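Long-range contact in F5/8 type C domain protein (Clostridium perfringens, PDB 7JRM), which probably binds carbohydrate through its CBM51 module as part of ZmpB, an O-glycopeptidase adapted to recognise and hydrolyse mucins: residues A[159-169]-A[203-214]. Numbering follows the deposited sequence.
With CA (calcium ion), chain B.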
ATOM      1  N   LYS A 159     -39.666  34.611   5.393  1.00 24.30           N
ATOM      2  CA  LYS A 159     -39.688  35.827   6.195  1.00 25.79           C
ATOM      3  C   LYS A 159     -39.268  37.073   5.422  1.00 23.13           C
ATOM      4  O   LYS A 159     -39.310  38.172   5.987  1.00 24.04           O
ATOM      5  CB  LYS A 159     -38.793  35.655   7.425  1.00 23.46           C
ATOM      6  CG  LYS A 159     -39.316  34.635   8.424  1.00 20.91           C
ATOM      7  CD  LYS A 159     -40.785  34.866   8.739  1.00 26.12           C
ATOM      8  CE  LYS A 159     -41.281  33.901   9.804  1.00 28.97           C
ATOM      9  NZ  LYS A 159     -42.612  34.300  10.335  1.00 30.32           N
ATOM     10  N   LYS A 160     -38.846  36.924   4.164  1.00 22.81           N
ATOM     11  CA  LYS A 160     -38.559  38.038   3.261  1.00 25.81           C
ATOM     12  C   LYS A 160     -37.365  38.889   3.690  1.00 25.09           C
ATOM     13  O   LYS A 160     -36.438  39.102   2.902  1.00 27.44           O
ATOM     14  CB  LYS A 160     -39.791  38.936   3.109  1.00 28.29           C
ATOM     15  CG  LYS A 160     -40.978  38.274   2.430  1.00 30.76           C
ATOM     16  CD  LYS A 160     -42.155  39.233   2.336  1.00 30.63           C
ATOM     17  CE  LYS A 160     -43.355  38.584   1.666  1.00 34.29           C
ATOM     18  NZ  LYS A 160     -43.742  37.307   2.326  1.00 37.65           N
ATOM     19  N   VAL A 161     -37.376  39.388   4.932  1.00 15.81           N
ATOM     20  CA  VAL A 161     -36.463  40.455   5.331  1.00 25.72           C
ATOM     21  C   VAL A 161     -35.163  39.951   5.943  1.00 20.69           C
ATOM     22  O   VAL A 161     -34.344  40.771   6.383  1.00 19.98           O
ATOM     23  CB  VAL A 161     -37.148  41.409   6.330  1.00 20.70           C
ATOM     24  CG1 VAL A 161     -38.385  42.033   5.705  1.00 25.86           C
ATOM     25  CG2 VAL A 161     -37.504  40.667   7.611  1.00 19.54           C
ATOM     26  N   SER A 162     -34.941  38.640   5.989  1.00 16.60           N
ATOM     27  CA  SER A 162     -33.738  38.111   6.623  1.00 19.52           C
ATOM     28  C   SER A 162     -32.484  38.592   5.899  1.00 16.81           C
ATOM     29  O   SER A 162     -32.395  38.517   4.670  1.00 22.94           O
ATOM     30  CB  SER A 162     -33.784  36.582   6.643  1.00 19.65           C
ATOM     31  OG  SER A 162     -34.681  36.114   7.635  1.00 18.70           O
ATOM     32  N   SER A 163     -31.516  39.092   6.672  1.00 18.04           N
ATOM     33  CA  SER A 163     -30.268  39.617   6.124  1.00 16.80           C
ATOM     34  C   SER A 163     -29.214  39.775   7.213  1.00 14.54           C
ATOM     35  O   SER A 163     -29.470  40.415   8.237  1.00 17.17           O
ATOM     36  CB  SER A 163     -30.507  40.963   5.434  1.00 22.31           C
ATOM     37  OG  SER A 163     -31.066  41.903   6.334  1.00 18.35           O
ATOM     38  N   VAL A 164     -28.027  39.204   7.006  1.00 16.24           N
ATOM     39  CA  VAL A 164     -26.937  39.266   7.971  1.00 15.73           C
ATOM     40  C   VAL A 164     -25.623  39.482   7.229  1.00 15.54           C
ATOM     41  O   VAL A 164     -25.567  39.481   5.997  1.00 13.07           O
ATOM     42  CB  VAL A 164     -26.850  37.997   8.846  1.00 12.96           C
ATOM     43  CG1 VAL A 164     -28.084  37.853   9.718  1.00 11.76           C
ATOM     44  CG2 VAL A 164     -26.654  36.769   7.978  1.00 14.40           C
ATOM     45  N   LYS A 165     -24.558  39.673   8.002  1.00 15.76           N
ATOM     46  CA  LYS A 165     -23.199  39.690   7.483  1.00 14.66           C
ATOM     47  C   LYS A 165     -22.308  38.952   8.468  1.00 13.46           C
ATOM     48  O   LYS A 165     -22.323  39.252   9.665  1.00 15.82           O
ATOM     49  CB  LYS A 165     -22.687  41.119   7.271  1.00 14.84           C
ATOM     50  CG  LYS A 165     -21.311  41.184   6.625  1.00 22.18           C
ATOM     51  CD  LYS A 165     -20.699  42.571   6.736  1.00 22.01           C
ATOM     52  CE  LYS A 165     -21.694  43.650   6.344  1.00 28.83           C
ATOM     53  NZ  LYS A 165     -21.605  44.832   7.244  1.00 28.18           N
ATOM     54  N   PHE A 166     -21.545  37.987   7.967  1.00 12.08           N
ATOM     55  CA  PHE A 166     -20.659  37.199   8.809  1.00 10.60           C
ATOM     56  C   PHE A 166     -19.268  37.814   8.820  1.00 12.81           C
ATOM     57  O   PHE A 166     -18.743  38.212   7.777  1.00 14.56           O
ATOM     58  CB  PHE A 166     -20.587  35.753   8.318  1.00 11.68           C
ATOM     59  CG  PHE A 166     -21.899  35.027   8.381  1.00  9.67           C
ATOM     60  CD1 PHE A 166     -22.816  35.140   7.351  1.00 11.03           C
ATOM     61  CD2 PHE A 166     -22.215  34.231   9.470  1.00  9.26           C
ATOM     62  CE1 PHE A 166     -24.022  34.474   7.404  1.00 12.44           C
ATOM     63  CE2 PHE A 166     -23.420  33.561   9.526  1.00 10.76           C
ATOM     64  CZ  PHE A 166     -24.326  33.684   8.492  1.00 13.53           C
ATOM     65  N   LYS A 167     -18.680  37.896  10.010  1.00 13.21           N
ATOM     66  CA  LYS A 167     -17.338  38.427  10.189  1.00 15.03           C
ATOM     67  C   LYS A 167     -16.563  37.518  11.129  1.00 18.31           C
ATOM     68  O   LYS A 167     -17.124  36.948  12.068  1.00 14.48           O
ATOM     69  CB  LYS A 167     -17.365  39.857  10.747  1.00 14.28           C
ATOM     70  CG  LYS A 167     -18.181  40.835   9.917  1.00 17.26           C
ATOM     71  CD  LYS A 167     -18.184  42.222  10.535  1.00 23.74           C
ATOM     72  CE  LYS A 167     -19.421  43.004  10.123  1.00 23.74           C
ATOM     73  NZ  LYS A 167     -19.522  44.305  10.840  1.00 28.23           N
ATOM     74  N   VAL A 168     -15.266  37.385  10.867  1.00 15.27           N
ATOM     75  CA  VAL A 168     -14.381  36.540  11.661  1.00 13.33           C
ATOM     76  C   VAL A 168     -13.222  37.397  12.149  1.00 14.92           C
ATOM     77  O   VAL A 168     -12.471  37.958  11.341  1.00 13.61           O
ATOM     78  CB  VAL A 168     -13.869  35.331  10.863  1.00 11.59           C
ATOM     79  CG1 VAL A 168     -12.776  34.611  11.638  1.00 16.06           C
ATOM     80  CG2 VAL A 168     -15.016  34.383  10.548  1.00 12.79           C
ATOM     81  N   TYR A 169     -13.080  37.499  13.467  1.00 15.81           N
ATOM     82  CA  TYR A 169     -12.000  38.244  14.094  1.00 15.81           C
ATOM     83  C   TYR A 169     -11.004  37.273  14.710  1.00 18.46           C
ATOM     84  O   TYR A 169     -11.396  36.287  15.341  1.00 14.61           O
ATOM     85  CB  TYR A 169     -12.537  39.197  15.165  1.00 14.55           C
ATOM     86  CG  TYR A 169     -13.388  40.322  14.618  1.00 17.06           C
ATOM     87  CD1 TYR A 169     -12.855  41.587  14.416  1.00 20.91           C
ATOM     88  CD2 TYR A 169     -14.726  40.117  14.302  1.00 15.96           C
ATOM     89  CE1 TYR A 169     -13.628  42.618  13.916  1.00 25.15           C
ATOM     90  CE2 TYR A 169     -15.507  41.142  13.800  1.00 18.47           C
ATOM     91  CZ  TYR A 169     -14.954  42.390  13.610  1.00 23.30           C
ATOM     92  OH  TYR A 169     -15.728  43.413  13.111  1.00 22.33           O
ATOM     93  N   VAL A 203     -18.760  36.710  14.349  1.00 14.18           N
ATOM     94  CA  VAL A 203     -19.683  37.833  14.462  1.00 15.65           C
ATOM     95  C   VAL A 203     -20.721  37.740  13.353  1.00 12.14           C
ATOM     96  O   VAL A 203     -20.372  37.561  12.179  1.00 15.63           O
ATOM     97  CB  VAL A 203     -18.940  39.180  14.404  1.00 15.10           C
ATOM     98  CG1 VAL A 203     -19.931  40.334  14.337  1.00 19.03           C
ATOM     99  CG2 VAL A 203     -18.024  39.329  15.609  1.00 17.86           C
ATOM    100  N   VAL A 204     -21.991  37.867  13.728  1.00 15.97           N
ATOM    101  CA  VAL A 204     -23.107  37.919  12.790  1.00 13.56           C
ATOM    102  C   VAL A 204     -23.759  39.284  12.967  1.00 16.01           C
ATOM    103  O   VAL A 204     -24.478  39.515  13.947  1.00 14.74           O
ATOM    104  CB  VAL A 204     -24.114  36.786  13.020  1.00 14.88           C
ATOM    105  CG1 VAL A 204     -25.254  36.880  12.017  1.00 11.70           C
ATOM    106  CG2 VAL A 204     -23.426  35.434  12.933  1.00 12.42           C
ATOM    107  N   ASP A 205     -23.515  40.194  12.030  1.00 19.41           N
ATOM    108  CA  ASP A 205     -24.091  41.527  12.106  1.00 18.41           C
ATOM    109  C   ASP A 205     -25.495  41.542  11.505  1.00 17.99           C
ATOM    110  O   ASP A 205     -25.940  40.588  10.863  1.00 15.63           O
ATOM    111  CB  ASP A 205     -23.192  42.547  11.406  1.00 18.51           C
ATOM    112  CG  ASP A 205     -23.171  43.884  12.120  1.00 20.66           C
ATOM    113  OD1 ASP A 205     -24.181  44.226  12.771  1.00 17.71           O
ATOM    114  OD2 ASP A 205     -22.146  44.592  12.035  1.00 26.41           O
ATOM    115  N   VAL A 206     -26.196  42.657  11.718  1.00 17.77           N
ATOM    116  CA  VAL A 206     -27.626  42.715  11.428  1.00 19.24           C
ATOM    117  C   VAL A 206     -27.957  43.166  10.009  1.00 20.43           C
ATOM    118  O   VAL A 206     -29.101  42.979   9.569  1.00 20.52           O
ATOM    119  CB  VAL A 206     -28.338  43.637  12.434  1.00 22.69           C
ATOM    120  CG1 VAL A 206     -28.131  43.131  13.853  1.00 18.34           C
ATOM    121  CG2 VAL A 206     -27.831  45.066  12.295  1.00 18.47           C
ATOM    122  N   ALA A 207     -27.002  43.754   9.286  1.00 21.45           N
ATOM    123  CA  ALA A 207     -27.216  44.266   7.921  1.00 23.37           C
ATOM    124  C   ALA A 207     -28.398  45.235   7.967  1.00 21.94           C
ATOM    125  O   ALA A 207     -28.408  46.138   8.816  1.00 25.58           O
ATOM    126  CB  ALA A 207     -27.357  43.099   6.954  1.00 19.91           C
ATOM    127  N   ASP A 208     -29.399  45.092   7.103  1.00 19.18           N
ATOM    128  CA  ASP A 208     -30.561  45.969   7.109  1.00 24.98           C
ATOM    129  C   ASP A 208     -31.722  45.317   7.855  1.00 22.91           C
ATOM    130  O   ASP A 208     -31.675  44.144   8.232  1.00 17.93           O
ATOM    131  CB  ASP A 208     -30.976  46.336   5.678  1.00 21.99           C
ATOM    132  CG  ASP A 208     -31.131  45.121   4.773  1.00 24.96           C
ATOM    133  OD1 ASP A 208     -30.861  45.250   3.560  1.00 36.74           O
ATOM    134  OD2 ASP A 208     -31.529  44.042   5.260  1.00 27.54           O
ATOM    135  N   ASN A 209     -32.776  46.112   8.066  1.00 22.81           N
ATOM    136  CA  ASN A 209     -34.010  45.661   8.716  1.00 20.16           C
ATOM    137  C   ASN A 209     -33.766  45.169  10.140  1.00 21.00           C
ATOM    138  O   ASN A 209     -34.527  44.350  10.661  1.00 20.06           O
ATOM    139  CB  ASN A 209     -34.710  44.573   7.894  1.00 22.00           C
ATOM    140  CG  ASN A 209     -35.529  45.141   6.754  1.00 27.24           C
ATOM    141  OD1 ASN A 209     -35.197  44.953   5.584  1.00 30.46           O
ATOM    142  ND2 ASN A 209     -36.608  45.839   7.089  1.00 24.54           N
ATOM    143  N   GLY A 210     -32.715  45.670  10.785  1.00 21.45           N
ATOM    144  CA  GLY A 210     -32.403  45.210  12.121  1.00 18.36           C
ATOM    145  C   GLY A 210     -32.056  43.733  12.129  1.00 20.54           C
ATOM    146  O   GLY A 210     -31.506  43.184  11.167  1.00 19.63           O
ATOM    147  N   ASN A 211     -32.393  43.072  13.236  1.00 18.82           N
ATOM    148  CA  ASN A 211     -32.127  41.650  13.405  1.00 21.52           C
ATOM    149  C   ASN A 211     -33.352  40.788  13.114  1.00 20.69           C
ATOM    150  O   ASN A 211     -33.380  39.615  13.503  1.00 19.37           O
ATOM    151  CB  ASN A 211     -31.608  41.375  14.818  1.00 17.46           C
ATOM    152  CG  ASN A 211     -32.660  41.611  15.889  1.00 23.11           C
ATOM    153  OD1 ASN A 211     -33.699  42.222  15.638  1.00 26.73           O
ATOM    154  ND2 ASN A 211     -32.392  41.120  17.093  1.00 25.47           N
ATOM    155  N   ASN A 212     -34.355  41.339  12.436  1.00 21.39           N
ATOM    156  CA  ASN A 212     -35.617  40.633  12.243  1.00 19.74           C
ATOM    157  C   ASN A 212     -35.416  39.367  11.422  1.00 18.28           C
ATOM    158  O   ASN A 212     -34.971  39.427  10.270  1.00 17.56           O
ATOM    159  CB  ASN A 212     -36.632  41.553  11.566  1.00 22.91           C
ATOM    160  CG  ASN A 212     -38.060  41.095  11.779  1.00 20.30           C
ATOM    161  OD1 ASN A 212     -38.369  40.434  12.770  1.00 24.45           O
ATOM    162  ND2 ASN A 212     -38.940  41.437  10.844  1.00 16.50           N
ATOM    163  N   TRP A 213     -35.747  38.222  12.024  1.00 15.99           N
ATOM    164  CA  TRP A 213     -35.665  36.913  11.371  1.00 17.61           C
ATOM    165  C   TRP A 213     -34.254  36.609  10.876  1.00 19.17           C
ATOM    166  O   TRP A 213     -34.072  35.961   9.843  1.00 17.25           O
ATOM    167  CB  TRP A 213     -36.674  36.805  10.224  1.00 17.73           C
ATOM    168  CG  TRP A 213     -38.089  37.017  10.667  1.00 22.46           C
ATOM    169  CD1 TRP A 213     -38.929  38.016  10.271  1.00 25.43           C
ATOM    170  CD2 TRP A 213     -38.831  36.212  11.591  1.00 19.85           C
ATOM    171  NE1 TRP A 213     -40.149  37.884  10.892  1.00 23.98           N
ATOM    172  CE2 TRP A 213     -40.113  36.783  11.707  1.00 20.43           C
ATOM    173  CE3 TRP A 213     -38.534  35.062  12.331  1.00 21.38           C
ATOM    174  CZ2 TRP A 213     -41.097  36.245  12.534  1.00 27.66           C
ATOM    175  CZ3 TRP A 213     -39.512  34.530  13.150  1.00 25.78           C
ATOM    176  CH2 TRP A 213     -40.778  35.120  13.244  1.00 20.19           C
ATOM    177  N   ASP A 214     -33.247  37.062  11.621  1.00 18.01           N
ATOM    178  CA  ASP A 214     -31.849  36.877  11.235  1.00 16.63           C
ATOM    179  C   ASP A 214     -31.295  35.571  11.811  1.00 16.67           C
ATOM    180  O   ASP A 214     -30.386  35.551  12.640  1.00 13.63           O
ATOM    181  CB  ASP A 214     -31.020  38.074  11.683  1.00 17.00           C
ATOM    182  CG  ASP A 214     -31.099  39.236  10.712  1.00 17.20           C
ATOM    183  OD1 ASP A 214     -31.785  39.104   9.675  1.00 19.55           O
ATOM    184  OD2 ASP A 214     -30.467  40.278  10.983  1.00 18.35           O
TER
HETATM  185 CA    CA B1701     -31.119  41.827   9.193  1.00 19.53          CA
HETATM  186  O   HOH W   1     -33.506  41.508   9.086  1.00 17.76           O
HETATM  187  O   HOH W   2     -24.058  44.626   8.837  1.00 19.16           O
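Ser163 and Asp214 meet around a calcium ion, which the Ser163 carbonyl O binds at 2.4 Å while both carboxylate oxygens of Asp214 grip it. The backbone carbonyls of Val206, Asp208 and Gly210, a water and, more distantly, Ser163 OG complete the shell. Asp214 OD1 also accepts a hydrogen bond from Ser163 N (3.0 Å, N-H...O 176°), the donor lying 34° out of the carboxylate plane, and Asp214 OD2 takes one from Ser132 OG. The calcium-bound water lies within hydrogen-bonding distance of the carbonyl oxygens of Val161 and Asn212. Beyond the metal, Lys165-Lys167 pair antiparallel with Val203-Asp205, with Lys167 N and Val203 O 2.8 Å apart. On one face, the extended side chain of Lys167 brings NZ to the anti lone pair of Asp205 OD2 (2.9 Å), a salt bridge; on the other, Val204 packs through CG1 on Val164 and through CG2 beside Phe166. On the side of the calcium away from the strands, Lys159, bent at chi2 (-49°), passes over one face of the Trp213 indole, with CE 3.5 Å above the ring plane and NZ making a cation-pi contact. The calcium site, probably structural, fastens the 206-214 loop to the neighbouring strand of the NPCBM (CBM51) beta-sandwich.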